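Side-chain contacts in phospholethanolamine N-methyltransferase 2 (Haemonchus contortus, PDB 4KRI), which probably transfers methyl groups from S-adenosylmethionine to phosphomonomethylethanolamine in the last steps of nematode phosphocholine synthesis: residues Lys339-Val342 with Ser343-Tyr347; Asp178-Arg182 with Thr183-Asp187; Lys411-Leu414 with Gln415-Ala418; Gly189-Ala192 with Tyr193-Ile196. All blocks are in the same frame, centred on the assembly; numbering follows the deposited sequence.

Contact 1 (Lys339-Val342 with Ser343-Tyr347). With 1SH (2-(methylamino)ethyl dihydrogen phosphate), chain E.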
loop_
_atom_site.group_PDB
_atom_site.type_symbol
_atom_site.label_atom_id
_atom_site.label_comp_id
_atom_site.label_asym_id
_atom_site.label_seq_id
_atom_site.Cartn_x
_atom_site.Cartn_y
_atom_site.Cartn_z
ATOM N N LYS A 339 7.364 -7.409 25.624
ATOM C CA LYS A 339 5.912 -7.305 25.515
ATOM C C LYS A 339 5.453 -5.852 25.338
ATOM O O LYS A 339 4.526 -5.578 24.572
ATOM C CB LYS A 339 5.235 -7.986 26.719
ATOM C CG LYS A 339 5.260 -9.526 26.630
ATOM C CD LYS A 339 5.564 -10.220 27.970
ATOM C CE LYS A 339 4.357 -10.324 28.881
ATOM N NZ LYS A 339 4.737 -10.872 30.230
ATOM N N GLU A 340 6.111 -4.924 26.025
ATOM C CA GLU A 340 5.806 -3.506 25.850
ATOM C C GLU A 340 6.207 -3.037 24.451
ATOM O O GLU A 340 5.515 -2.223 23.848
ATOM C CB GLU A 340 6.496 -2.646 26.918
ATOM C CG GLU A 340 5.943 -2.835 28.326
ATOM C CD GLU A 340 6.659 -1.972 29.349
ATOM O OE1 GLU A 340 7.508 -1.145 28.943
ATOM O OE2 GLU A 340 6.376 -2.125 30.558
ATOM N N TYR A 341 7.327 -3.549 23.947
ATOM C CA TYR A 341 7.773 -3.256 22.586
ATOM C C TYR A 341 6.742 -3.782 21.593
ATOM O O TYR A 341 6.345 -3.069 20.666
ATOM C CB TYR A 341 9.163 -3.874 22.347
ATOM C CG TYR A 341 9.568 -4.071 20.895
ATOM C CD1 TYR A 341 9.952 -2.995 20.105
ATOM C CD2 TYR A 341 9.599 -5.340 20.333
ATOM C CE1 TYR A 341 10.330 -3.182 18.776
ATOM C CE2 TYR A 341 9.968 -5.533 19.010
ATOM C CZ TYR A 341 10.344 -4.457 18.248
ATOM O OH TYR A 341 10.726 -4.663 16.941
ATOM N N VAL A 342 6.274 -5.011 21.809
ATOM C CA VAL A 342 5.296 -5.609 20.903
ATOM C C VAL A 342 3.976 -4.844 20.917
ATOM O O VAL A 342 3.382 -4.605 19.870
ATOM C CB VAL A 342 5.071 -7.094 21.225
ATOM C CG1 VAL A 342 3.873 -7.643 20.457
ATOM C CG2 VAL A 342 6.306 -7.883 20.868
ATOM N N SER A 343 3.541 -4.437 22.103
ATOM C CA SER A 343 2.290 -3.706 22.258
ATOM C C SER A 343 2.357 -2.307 21.647
ATOM O O SER A 343 1.394 -1.852 21.029
ATOM C CB SER A 343 1.906 -3.622 23.742
ATOM O OG SER A 343 0.638 -3.009 23.897
ATOM N N GLN A 344 3.496 -1.635 21.814
ATOM C CA GLN A 344 3.686 -0.287 21.293
ATOM C C GLN A 344 3.758 -0.310 19.770
ATOM O O GLN A 344 3.254 0.604 19.114
ATOM C CB GLN A 344 4.954 0.340 21.891
ATOM C CG GLN A 344 5.169 1.811 21.557
ATOM C CD GLN A 344 5.819 2.009 20.193
ATOM O OE1 GLN A 344 6.459 1.097 19.663
ATOM N NE2 GLN A 344 5.657 3.204 19.620
ATOM N N ARG A 345 4.371 -1.350 19.207
ATOM C CA ARG A 345 4.451 -1.502 17.751
ATOM C C ARG A 345 3.148 -2.050 17.179
ATOM O O ARG A 345 2.910 -1.973 15.968
ATOM C CB ARG A 345 5.588 -2.462 17.364
ATOM C CG ARG A 345 6.998 -1.960 17.669
ATOM C CD ARG A 345 7.403 -0.890 16.656
ATOM N NE ARG A 345 8.848 -0.670 16.597
ATOM C CZ ARG A 345 9.508 0.179 17.385
ATOM N NH1 ARG A 345 8.862 0.882 18.312
ATOM N NH2 ARG A 345 10.817 0.321 17.253
ATOM N N GLN A 346 2.316 -2.600 18.061
ATOM C CA GLN A 346 1.139 -3.375 17.671
ATOM C C GLN A 346 1.460 -4.538 16.733
ATOM O O GLN A 346 0.709 -4.822 15.795
ATOM C CB GLN A 346 0.073 -2.467 17.056
ATOM C CG GLN A 346 -0.346 -1.360 17.992
ATOM C CD GLN A 346 -1.842 -1.278 18.125
ATOM O OE1 GLN A 346 -2.489 -0.439 17.492
ATOM N NE2 GLN A 346 -2.411 -2.164 18.941
ATOM N N TYR A 347 2.560 -5.233 17.003
ATOM C CA TYR A 347 2.871 -6.428 16.229
ATOM C C TYR A 347 2.000 -7.601 16.660
ATOM O O TYR A 347 1.732 -7.787 17.855
ATOM C CB TYR A 347 4.334 -6.822 16.394
ATOM C CG TYR A 347 5.329 -5.892 15.731
ATOM C CD1 TYR A 347 4.975 -5.099 14.652
ATOM C CD2 TYR A 347 6.634 -5.827 16.191
ATOM C CE1 TYR A 347 5.916 -4.255 14.051
ATOM C CE2 TYR A 347 7.568 -5.000 15.612
ATOM C CZ TYR A 347 7.210 -4.215 14.544
ATOM O OH TYR A 347 8.168 -3.399 13.981
HETATM O O4 1SH E . 12.730 -3.159 14.286
HETATM P P1 1SH E . 11.558 -2.182 14.325
HETATM O O1 1SH E . 10.493 -2.628 15.246
HETATM O O3 1SH E . 12.085 -0.761 14.759
HETATM O O2 1SH E . 10.925 -2.110 12.875
HETATM C C1 1SH E . 11.724 -1.853 11.841
HETATM C C2 1SH E . 11.100 -2.017 10.461
HETATM N N1 1SH E . 10.719 -3.345 10.067
HETATM C C3 1SH E . 10.015 -3.245 8.840
#
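Tyr341, Arg345 and Tyr347 send three donors to one phosphate oxygen, O1 of the bound phosphomonomethylethanolamine. Tyr341 OH gives the shortest bond, 2.7 Å to O1, and Tyr347 OH follows at 2.8 Å from the same atom. Arg345 adds NE at 2.9 Å from O1, while its NH2 passes to the next oxygen and lies 3.0 Å from O3. The guanidinium is steadied on another edge as well, because NH1 donates to Gln344 OE1 at 2.8 Å; with three N-H groups engaged, its rotation is largely fixed. Such convergence illustrates how side chains gathered at the last turn of a helix can build a phosphate site. Helix 336-345 finishes in a Schellman motif, with Gln346 at positive phi as the C-prime residue: Tyr347 N reaches back to Val342 O at 3.0 Å, and a weak bond joins Gln346 N to Ser343 O. The reversal of the chain brings Tyr347 alongside the last turn. Outward from the phosphate, Tyr341 CE1 sits over one face of the guanidinium, 3.6 Å from Arg345 NE, with the two planes 65° apart. Tyr341 is placed there by a CG anti to the backbone N (chi1 160°). Tyr347 turns its edge toward the face of Tyr341 in an offset edge-to-face pair, planes at 81°. Farther out, Val342 CG1 packs on Tyr347 CB at 4.2 Å.

Contact 2 (Asp178-Arg182 with Thr183-Asp187). With 1SH (2-(methylamino)ethyl dihydrogen phosphate), chain E; SAH (S-adenosyl-L-homocysteine), chain D.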
loop_
_atom_site.group_PDB
_atom_site.type_symbol
_atom_site.label_atom_id
_atom_site.label_comp_id
_atom_site.label_asym_id
_atom_site.label_seq_id
_atom_site.Cartn_x
_atom_site.Cartn_y
_atom_site.Cartn_z
ATOM N N ASP A 178 -3.763 5.212 9.681
ATOM C CA ASP A 178 -3.340 6.408 10.400
ATOM C C ASP A 178 -2.345 6.058 11.498
ATOM O O ASP A 178 -1.411 6.813 11.764
ATOM C CB ASP A 178 -4.540 7.166 10.974
ATOM C CG ASP A 178 -5.322 7.917 9.910
ATOM O OD1 ASP A 178 -4.762 8.187 8.825
ATOM O OD2 ASP A 178 -6.501 8.250 10.172
ATOM N N PHE A 179 -2.540 4.906 12.128
ATOM C CA PHE A 179 -1.599 4.429 13.129
ATOM C C PHE A 179 -0.194 4.264 12.551
ATOM O O PHE A 179 0.783 4.686 13.169
ATOM C CB PHE A 179 -2.065 3.101 13.725
ATOM C CG PHE A 179 -1.027 2.437 14.582
ATOM C CD1 PHE A 179 -0.753 2.912 15.858
ATOM C CD2 PHE A 179 -0.317 1.347 14.108
ATOM C CE1 PHE A 179 0.216 2.305 16.644
ATOM C CE2 PHE A 179 0.647 0.738 14.886
ATOM C CZ PHE A 179 0.919 1.220 16.150
ATOM N N LEU A 180 -0.105 3.638 11.380
ATOM C CA LEU A 180 1.171 3.444 10.689
ATOM C C LEU A 180 1.816 4.794 10.339
ATOM O O LEU A 180 2.998 5.011 10.604
ATOM C CB LEU A 180 0.967 2.622 9.409
ATOM C CG LEU A 180 0.525 1.160 9.557
ATOM C CD1 LEU A 180 0.078 0.568 8.219
ATOM C CD2 LEU A 180 1.659 0.345 10.138
ATOM N N ASP A 181 1.029 5.698 9.759
ATOM C CA ASP A 181 1.536 6.995 9.289
ATOM C C ASP A 181 1.892 7.959 10.425
ATOM O O ASP A 181 2.700 8.871 10.236
ATOM C CB ASP A 181 0.506 7.681 8.372
ATOM C CG ASP A 181 0.474 7.098 6.959
ATOM O OD1 ASP A 181 1.495 6.540 6.503
ATOM O OD2 ASP A 181 -0.584 7.223 6.296
ATOM N N ARG A 182 1.279 7.783 11.593
ATOM C CA ARG A 182 1.450 8.750 12.681
ATOM C C ARG A 182 2.436 8.302 13.749
ATOM O O ARG A 182 2.850 9.099 14.587
ATOM C CB ARG A 182 0.100 9.096 13.334
ATOM C CG ARG A 182 -0.881 9.847 12.423
ATOM C CD ARG A 182 -2.242 10.035 13.095
ATOM N NE ARG A 182 -3.256 10.525 12.159
ATOM C CZ ARG A 182 -4.553 10.625 12.444
ATOM N NH1 ARG A 182 -4.998 10.267 13.642
ATOM N NH2 ARG A 182 -5.405 11.082 11.531
ATOM N N THR A 183 2.807 7.026 13.724
ATOM C CA THR A 183 3.659 6.484 14.774
ATOM C C THR A 183 4.978 5.947 14.233
ATOM O O THR A 183 5.980 6.658 14.199
ATOM C CB THR A 183 2.937 5.366 15.552
ATOM O OG1 THR A 183 1.562 5.731 15.742
ATOM C CG2 THR A 183 3.602 5.148 16.900
ATOM N N GLN A 184 4.977 4.694 13.796
ATOM C CA GLN A 184 6.218 4.054 13.373
ATOM C C GLN A 184 6.731 4.610 12.046
ATOM O O GLN A 184 7.939 4.792 11.857
ATOM C CB GLN A 184 6.038 2.534 13.266
ATOM C CG GLN A 184 7.336 1.794 12.953
ATOM C CD GLN A 184 7.219 0.279 13.063
ATOM O OE1 GLN A 184 6.121 -0.270 13.171
ATOM N NE2 GLN A 184 8.357 -0.402 13.037
ATOM N N TYR A 185 5.812 4.882 11.129
ATOM C CA TYR A 185 6.213 5.270 9.786
ATOM C C TYR A 185 5.834 6.715 9.465
ATOM O O TYR A 185 5.242 7.000 8.424
ATOM C CB TYR A 185 5.657 4.278 8.754
ATOM C CG TYR A 185 6.107 2.842 8.993
ATOM C CD1 TYR A 185 7.454 2.517 9.133
ATOM C CD2 TYR A 185 5.186 1.814 9.100
ATOM C CE1 TYR A 185 7.862 1.213 9.348
ATOM C CE2 TYR A 185 5.593 0.500 9.319
ATOM C CZ TYR A 185 6.927 0.210 9.440
ATOM O OH TYR A 185 7.325 -1.101 9.660
ATOM N N THR A 186 6.172 7.617 10.381
ATOM C CA THR A 186 6.223 9.041 10.064
ATOM C C THR A 186 7.325 9.261 9.050
ATOM O O THR A 186 8.205 8.417 8.895
ATOM C CB THR A 186 6.578 9.891 11.291
ATOM O OG1 THR A 186 7.828 9.445 11.840
ATOM C CG2 THR A 186 5.485 9.800 12.348
ATOM N N ASP A 187 7.300 10.403 8.375
ATOM C CA ASP A 187 8.361 10.707 7.421
ATOM C C ASP A 187 9.757 10.637 8.064
ATOM O O ASP A 187 10.667 10.019 7.516
ATOM C CB ASP A 187 8.123 12.068 6.761
ATOM C CG ASP A 187 7.053 12.011 5.682
ATOM O OD1 ASP A 187 6.686 10.889 5.257
ATOM O OD2 ASP A 187 6.586 13.088 5.250
HETATM O O4 1SH E . 12.730 -3.159 14.286
HETATM P P1 1SH E . 11.558 -2.182 14.325
HETATM O O1 1SH E . 10.493 -2.628 15.246
HETATM O O3 1SH E . 12.085 -0.761 14.759
HETATM O O2 1SH E . 10.925 -2.110 12.875
HETATM C C1 1SH E . 11.724 -1.853 11.841
HETATM C C2 1SH E . 11.100 -2.017 10.461
HETATM N N1 1SH E . 10.719 -3.345 10.067
HETATM C C3 1SH E . 10.015 -3.245 8.840
HETATM N N SAH D . 9.235 -4.588 2.177
HETATM C CA SAH D . 9.886 -3.270 2.395
HETATM C CB SAH D . 9.137 -2.485 3.542
HETATM C CG SAH D . 9.231 -3.044 4.958
HETATM S SD SAH D . 8.277 -2.061 6.158
HETATM C C SAH D . 11.342 -3.410 2.600
HETATM O O SAH D . 11.877 -4.504 2.494
HETATM O OXT SAH D . 12.033 -2.405 2.645
HETATM C "C5'" SAH D . 6.643 -2.806 6.307
HETATM C "C4'" SAH D . 5.641 -2.254 5.461
HETATM O "O4'" SAH D . 4.459 -3.095 5.533
HETATM C "C3'" SAH D . 5.208 -0.929 5.959
HETATM O "O3'" SAH D . 5.450 0.030 4.953
HETATM C "C2'" SAH D . 3.772 -1.050 6.216
HETATM O "O2'" SAH D . 3.054 0.113 5.875
HETATM C "C1'" SAH D . 3.388 -2.221 5.373
HETATM N N9 SAH D . 2.079 -2.839 5.782
HETATM C C8 SAH D . 1.735 -3.281 7.014
HETATM N N7 SAH D . 0.516 -3.824 6.937
HETATM C C5 SAH D . 0.089 -3.748 5.659
HETATM C C6 SAH D . -1.089 -4.150 5.016
HETATM N N6 SAH D . -2.115 -4.757 5.707
HETATM N N1 SAH D . -1.195 -3.916 3.690
HETATM C C2 SAH D . -0.213 -3.326 3.001
HETATM N N3 SAH D . 0.933 -2.936 3.588
HETATM C C4 SAH D . 1.102 -3.121 4.911
HETATM O O HOH W 1 2.919 2.583 13.613
#
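Tyr185 packs against Leu180 where helix 176-184, part of the S-adenosylmethionine-dependent methyltransferase domain, widens into a pi-type turn. The wider turn shows in the backbone, where Tyr185 N bonds to Leu180 O at 2.9 Å, five residues back. From that fixed point the side chain can be followed outward. Its CB rests 3.3 Å from Leu180 O, and with CG anti to the carbonyl carbon (chi1 -58°) the ring runs beside the leucine, both side chains pointing the same way. Leu180 CD2 meets the ring at its edge, 4.0 Å from Tyr185 CD2. One atom farther, Tyr185 CE2 touches the ribose of S-adenosylhomocysteine, 3.7 Å from C3'. At the tip, OH lies 3.5 Å from C3, the methyl carbon of phosphomonomethylethanolamine, close to the cofactor sulfur, and is hydrogen-bonded to His301. One tyrosine thus borders both ligands. Gln184 CG lies over one face of that ring; its extended chain carries NE2 to hydrogen bonds with the hydroxyls of Tyr347 and Tyr193, beside the phosphate.

A second set of polar bonds lies on the Phe179 side. Thr183 OG1 donates to Phe179 O at 2.9 Å, in the carbonyl plane and on a lone pair, supplementing a weak bond from Thr183 N to the same oxygen. A water set over one face of the Phe179 ring donates to Phe179 O and accepts from Gln184 N, 3.0 Å from each.

Contact 3 (Lys411-Leu414 with Gln415-Ala418). With 1SH (2-(methylamino)ethyl dihydrogen phosphate), chain E.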
loop_
_atom_site.group_PDB
_atom_site.type_symbol
_atom_site.label_atom_id
_atom_site.label_comp_id
_atom_site.label_asym_id
_atom_site.label_seq_id
_atom_site.Cartn_x
_atom_site.Cartn_y
_atom_site.Cartn_z
ATOM N N LYS A 411 20.033 -1.958 20.373
ATOM C CA LYS A 411 20.459 -2.576 21.628
ATOM C C LYS A 411 19.353 -3.479 22.189
ATOM O O LYS A 411 19.598 -4.632 22.541
ATOM C CB LYS A 411 20.835 -1.509 22.662
ATOM C CG LYS A 411 21.369 -2.099 23.966
ATOM C CD LYS A 411 21.459 -1.066 25.084
ATOM C CE LYS A 411 21.893 -1.731 26.400
ATOM N NZ LYS A 411 21.911 -0.795 27.569
ATOM N N SER A 412 18.131 -2.953 22.241
ATOM C CA SER A 412 16.991 -3.708 22.760
ATOM C C SER A 412 16.662 -4.982 21.978
ATOM O O SER A 412 16.415 -6.034 22.575
ATOM C CB SER A 412 15.756 -2.810 22.850
ATOM O OG SER A 412 15.918 -1.846 23.878
ATOM N N LYS A 413 16.639 -4.892 20.652
ATOM C CA LYS A 413 16.368 -6.069 19.831
ATOM C C LYS A 413 17.390 -7.179 20.066
ATOM O O LYS A 413 17.040 -8.357 20.101
ATOM C CB LYS A 413 16.260 -5.687 18.348
ATOM C CG LYS A 413 14.918 -5.039 18.024
ATOM C CD LYS A 413 14.807 -4.615 16.574
ATOM C CE LYS A 413 15.576 -3.337 16.320
ATOM N NZ LYS A 413 15.249 -2.839 14.957
ATOM N N LEU A 414 18.646 -6.798 20.268
ATOM C CA LEU A 414 19.685 -7.770 20.579
ATOM C C LEU A 414 19.368 -8.539 21.871
ATOM O O LEU A 414 19.499 -9.765 21.920
ATOM C CB LEU A 414 21.058 -7.082 20.643
ATOM C CG LEU A 414 21.564 -6.719 19.239
ATOM C CD1 LEU A 414 22.723 -5.730 19.262
ATOM C CD2 LEU A 414 21.958 -7.987 18.493
ATOM N N GLN A 415 18.907 -7.833 22.898
ATOM C CA GLN A 415 18.486 -8.497 24.128
ATOM C C GLN A 415 17.209 -9.343 23.949
ATOM O O GLN A 415 17.062 -10.401 24.573
ATOM C CB GLN A 415 18.315 -7.483 25.262
ATOM C CG GLN A 415 18.075 -8.133 26.622
ATOM C CD GLN A 415 19.190 -9.097 27.021
ATOM O OE1 GLN A 415 20.375 -8.748 26.980
ATOM N NE2 GLN A 415 18.813 -10.319 27.405
ATOM N N TYR A 416 16.291 -8.883 23.099
ATOM C CA TYR A 416 15.076 -9.643 22.814
ATOM C C TYR A 416 15.432 -10.959 22.137
ATOM O O TYR A 416 14.782 -11.984 22.363
ATOM C CB TYR A 416 14.127 -8.857 21.900
ATOM C CG TYR A 416 13.645 -7.535 22.444
ATOM C CD1 TYR A 416 13.624 -7.286 23.808
ATOM C CD2 TYR A 416 13.204 -6.535 21.587
ATOM C CE1 TYR A 416 13.183 -6.080 24.302
ATOM C CE2 TYR A 416 12.764 -5.323 22.075
ATOM C CZ TYR A 416 12.755 -5.104 23.433
ATOM O OH TYR A 416 12.316 -3.899 23.925
ATOM N N ILE A 417 16.454 -10.924 21.289
ATOM C CA ILE A 417 16.937 -12.138 20.646
ATOM C C ILE A 417 17.555 -13.057 21.691
ATOM O O ILE A 417 17.335 -14.267 21.681
ATOM C CB ILE A 417 17.990 -11.825 19.582
ATOM C CG1 ILE A 417 17.325 -11.225 18.347
ATOM C CG2 ILE A 417 18.761 -13.083 19.192
ATOM C CD1 ILE A 417 18.288 -10.981 17.217
ATOM N N ALA A 418 18.326 -12.465 22.595
ATOM C CA ALA A 418 19.022 -13.220 23.633
ATOM C C ALA A 418 18.065 -14.039 24.492
ATOM O O ALA A 418 18.370 -15.166 24.886
ATOM C CB ALA A 418 19.831 -12.282 24.491
HETATM O O4 1SH E . 12.730 -3.159 14.286
HETATM P P1 1SH E . 11.558 -2.182 14.325
HETATM O O1 1SH E . 10.493 -2.628 15.246
HETATM O O3 1SH E . 12.085 -0.761 14.759
HETATM O O2 1SH E . 10.925 -2.110 12.875
HETATM C C1 1SH E . 11.724 -1.853 11.841
HETATM C C2 1SH E . 11.100 -2.017 10.461
HETATM N N1 1SH E . 10.719 -3.345 10.067
HETATM C C3 1SH E . 10.015 -3.245 8.840
#
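Tyr416 lays one face of its ring over the carbonyl oxygen of Ser412, with Tyr416 CG only 3.2 Å from Ser412 O. This is the tight side of the contact. The same oxygen takes the bond from Tyr416 N at 2.9 Å, so the oxygen meets both the amide and the ring face of one residue. The phenol end continues along the serine, Tyr416 CZ lying 3.8 Å from Ser412 CB, and its OH is hydrogen-bonded to Ser337, while Ser412 OG turns back to Ser408 O. Next to the ring, Lys413 packs its CG 4.2 Å from Tyr416 CD2.

The opposite character appears at Lys411, Gln415 and Ala418, all exposed. Gln415 N is 3.3 Å from Lys411 O, the longest of the four i to i+4 backbone bonds here, and the glutamine chain bends away to a weak bond with Asp419.

Lys413 leaves the helix by a bend at its third torsion (chi3 -77°), which lets NZ donate to O4 of phosphomonomethylethanolamine at 2.6 Å. Trp410 joins it in a cation-pi contact. The result is a phosphate site in which the final turns of helix 400-418 probably supply a positive charge.

Contact 4 (Gly189-Ala192 with Tyr193-Ile196). With 1SH (2-(methylamino)ethyl dihydrogen phosphate), chain E.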
loop_
_atom_site.group_PDB
_atom_site.type_symbol
_atom_site.label_atom_id
_atom_site.label_comp_id
_atom_site.label_asym_id
_atom_site.label_seq_id
_atom_site.Cartn_x
_atom_site.Cartn_y
_atom_site.Cartn_z
ATOM N N GLY A 189 10.607 9.013 10.806
ATOM C CA GLY A 189 10.842 7.623 11.135
ATOM C C GLY A 189 11.288 6.817 9.928
ATOM O O GLY A 189 12.214 6.005 10.022
ATOM N N ILE A 190 10.613 7.027 8.801
ATOM C CA ILE A 190 10.962 6.336 7.566
ATOM C C ILE A 190 12.400 6.654 7.152
ATOM O O ILE A 190 13.194 5.748 6.913
ATOM C CB ILE A 190 9.984 6.690 6.426
ATOM C CG1 ILE A 190 8.617 6.040 6.690
ATOM C CG2 ILE A 190 10.521 6.211 5.106
ATOM C CD1 ILE A 190 7.512 6.582 5.790
ATOM N N PHE A 191 12.754 7.934 7.085
ATOM C CA PHE A 191 14.097 8.280 6.636
ATOM C C PHE A 191 15.192 7.885 7.635
ATOM O O PHE A 191 16.305 7.560 7.235
ATOM C CB PHE A 191 14.180 9.751 6.207
ATOM C CG PHE A 191 13.274 10.085 5.049
ATOM C CD1 PHE A 191 13.363 9.375 3.859
ATOM C CD2 PHE A 191 12.331 11.096 5.155
ATOM C CE1 PHE A 191 12.523 9.662 2.790
ATOM C CE2 PHE A 191 11.487 11.395 4.090
ATOM C CZ PHE A 191 11.584 10.674 2.908
ATOM N N ALA A 192 14.874 7.875 8.929
ATOM C CA ALA A 192 15.833 7.393 9.917
ATOM C C ALA A 192 16.044 5.884 9.744
ATOM O O ALA A 192 17.165 5.396 9.822
ATOM C CB ALA A 192 15.364 7.709 11.322
ATOM N N TYR A 193 14.963 5.150 9.498
ATOM C CA TYR A 193 15.068 3.718 9.211
ATOM C C TYR A 193 15.901 3.462 7.946
ATOM O O TYR A 193 16.776 2.592 7.941
ATOM C CB TYR A 193 13.675 3.111 9.015
ATOM C CG TYR A 193 12.975 2.647 10.276
ATOM C CD1 TYR A 193 13.677 2.070 11.328
ATOM C CD2 TYR A 193 11.602 2.772 10.401
ATOM C CE1 TYR A 193 13.020 1.633 12.469
ATOM C CE2 TYR A 193 10.940 2.332 11.522
ATOM C CZ TYR A 193 11.650 1.767 12.558
ATOM O OH TYR A 193 10.985 1.336 13.678
ATOM N N GLU A 194 15.614 4.198 6.873
ATOM C CA GLU A 194 16.361 4.029 5.625
ATOM C C GLU A 194 17.859 4.254 5.854
ATOM O O GLU A 194 18.712 3.572 5.270
ATOM C CB GLU A 194 15.847 4.983 4.539
ATOM C CG GLU A 194 16.554 4.791 3.219
ATOM C CD GLU A 194 16.211 5.851 2.187
ATOM O OE1 GLU A 194 15.714 6.944 2.557
ATOM O OE2 GLU A 194 16.463 5.588 0.996
ATOM N N TRP A 195 18.180 5.207 6.721
ATOM C CA TRP A 195 19.576 5.515 6.994
ATOM C C TRP A 195 20.298 4.308 7.586
ATOM O O TRP A 195 21.412 3.989 7.178
ATOM C CB TRP A 195 19.699 6.718 7.935
ATOM C CG TRP A 195 21.090 7.309 8.009
ATOM C CD1 TRP A 195 21.589 8.327 7.247
ATOM C CD2 TRP A 195 22.146 6.925 8.900
ATOM N NE1 TRP A 195 22.886 8.595 7.605
ATOM C CE2 TRP A 195 23.252 7.750 8.620
ATOM C CE3 TRP A 195 22.261 5.974 9.912
ATOM C CZ2 TRP A 195 24.459 7.647 9.312
ATOM C CZ3 TRP A 195 23.462 5.878 10.595
ATOM C CH2 TRP A 195 24.540 6.707 10.295
ATOM N N ILE A 196 19.663 3.624 8.536
ATOM C CA ILE A 196 20.294 2.459 9.148
ATOM C C ILE A 196 20.222 1.189 8.282
ATOM O O ILE A 196 21.188 0.419 8.222
ATOM C CB ILE A 196 19.778 2.200 10.599
ATOM C CG1 ILE A 196 20.497 1.008 11.226
ATOM C CG2 ILE A 196 18.284 1.919 10.611
ATOM C CD1 ILE A 196 21.984 1.071 11.092
HETATM O O4 1SH E . 12.730 -3.159 14.286
HETATM P P1 1SH E . 11.558 -2.182 14.325
HETATM O O1 1SH E . 10.493 -2.628 15.246
HETATM O O3 1SH E . 12.085 -0.761 14.759
HETATM O O2 1SH E . 10.925 -2.110 12.875
HETATM C C1 1SH E . 11.724 -1.853 11.841
HETATM C C2 1SH E . 11.100 -2.017 10.461
HETATM N N1 1SH E . 10.719 -3.345 10.067
HETATM C C3 1SH E . 10.015 -3.245 8.840
HETATM O O HOH W 2 17.451 8.513 4.789
#
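Tyr193 swings its ring back against the carbonyl of Gly189, one turn earlier in helix 187-197, CD2 of Tyr193 lying 3.3 Å from Gly189 O. That oxygen also accepts the backbone bond of Tyr193 N at 2.9 Å. Beyond it the ring points into the pocket: its face is laid against C2 of phosphomonomethylethanolamine, and its OH donates to phosphate oxygen O3 at 2.6 Å. The tyrosine thus touches two parts of the substrate, the ethylene chain with its face and the phosphate with its hydroxyl.

Elsewhere on the same helix a different kind of pairing appears. Phe191 and Glu194 run side by side, and the carboxylate oxygen OE1 approaches the ring edge in its plane, 3.6 Å from Phe191 CD1, an arrangement in which the slightly positive ring hydrogens probably favour the carboxylate oxygen. An extended chain, CG anti to the backbone N (chi1 -177°), carries the carboxylate there. One water donates to Glu194 OE1 at 3.2 Å and to Phe191 O, tying side chain to backbone. The buried carboxylate is satisfied at OE2 by Arg264 and by the backbone N of Asn200.

Around the helix, Ile190 and Phe191 pack on helix 255-268, Trp195 and Ile196 lean on helix 373-389, and Tyr193 and Ile196 touch Trp410 of helix 400-418.

Overall arrangement
All four contacts meet at phosphomonomethylethanolamine, approached by four different helices, and Tyr327 OH, outside the four contacts, is hydrogen-bonded to the same ligand. Contact 1 is centrally placed: its centre lies about 14 Å from those of contacts 2 and 3, and it touches all three others. Gln346 CG packs 3.4 Å from Phe179 CZ of contact 2, and Tyr341 CB 3.5 Å from Tyr416 OH of contact 3. Contacts 2 and 4, on successive helices, join where Tyr185 CE1 comes 3.9 Å from Tyr193 CE2. Contacts 2 and 3 do not touch, their nearest atoms being about 8 Å apart; the substrate spans them, and contact 2 alone also borders S-adenosylhomocysteine.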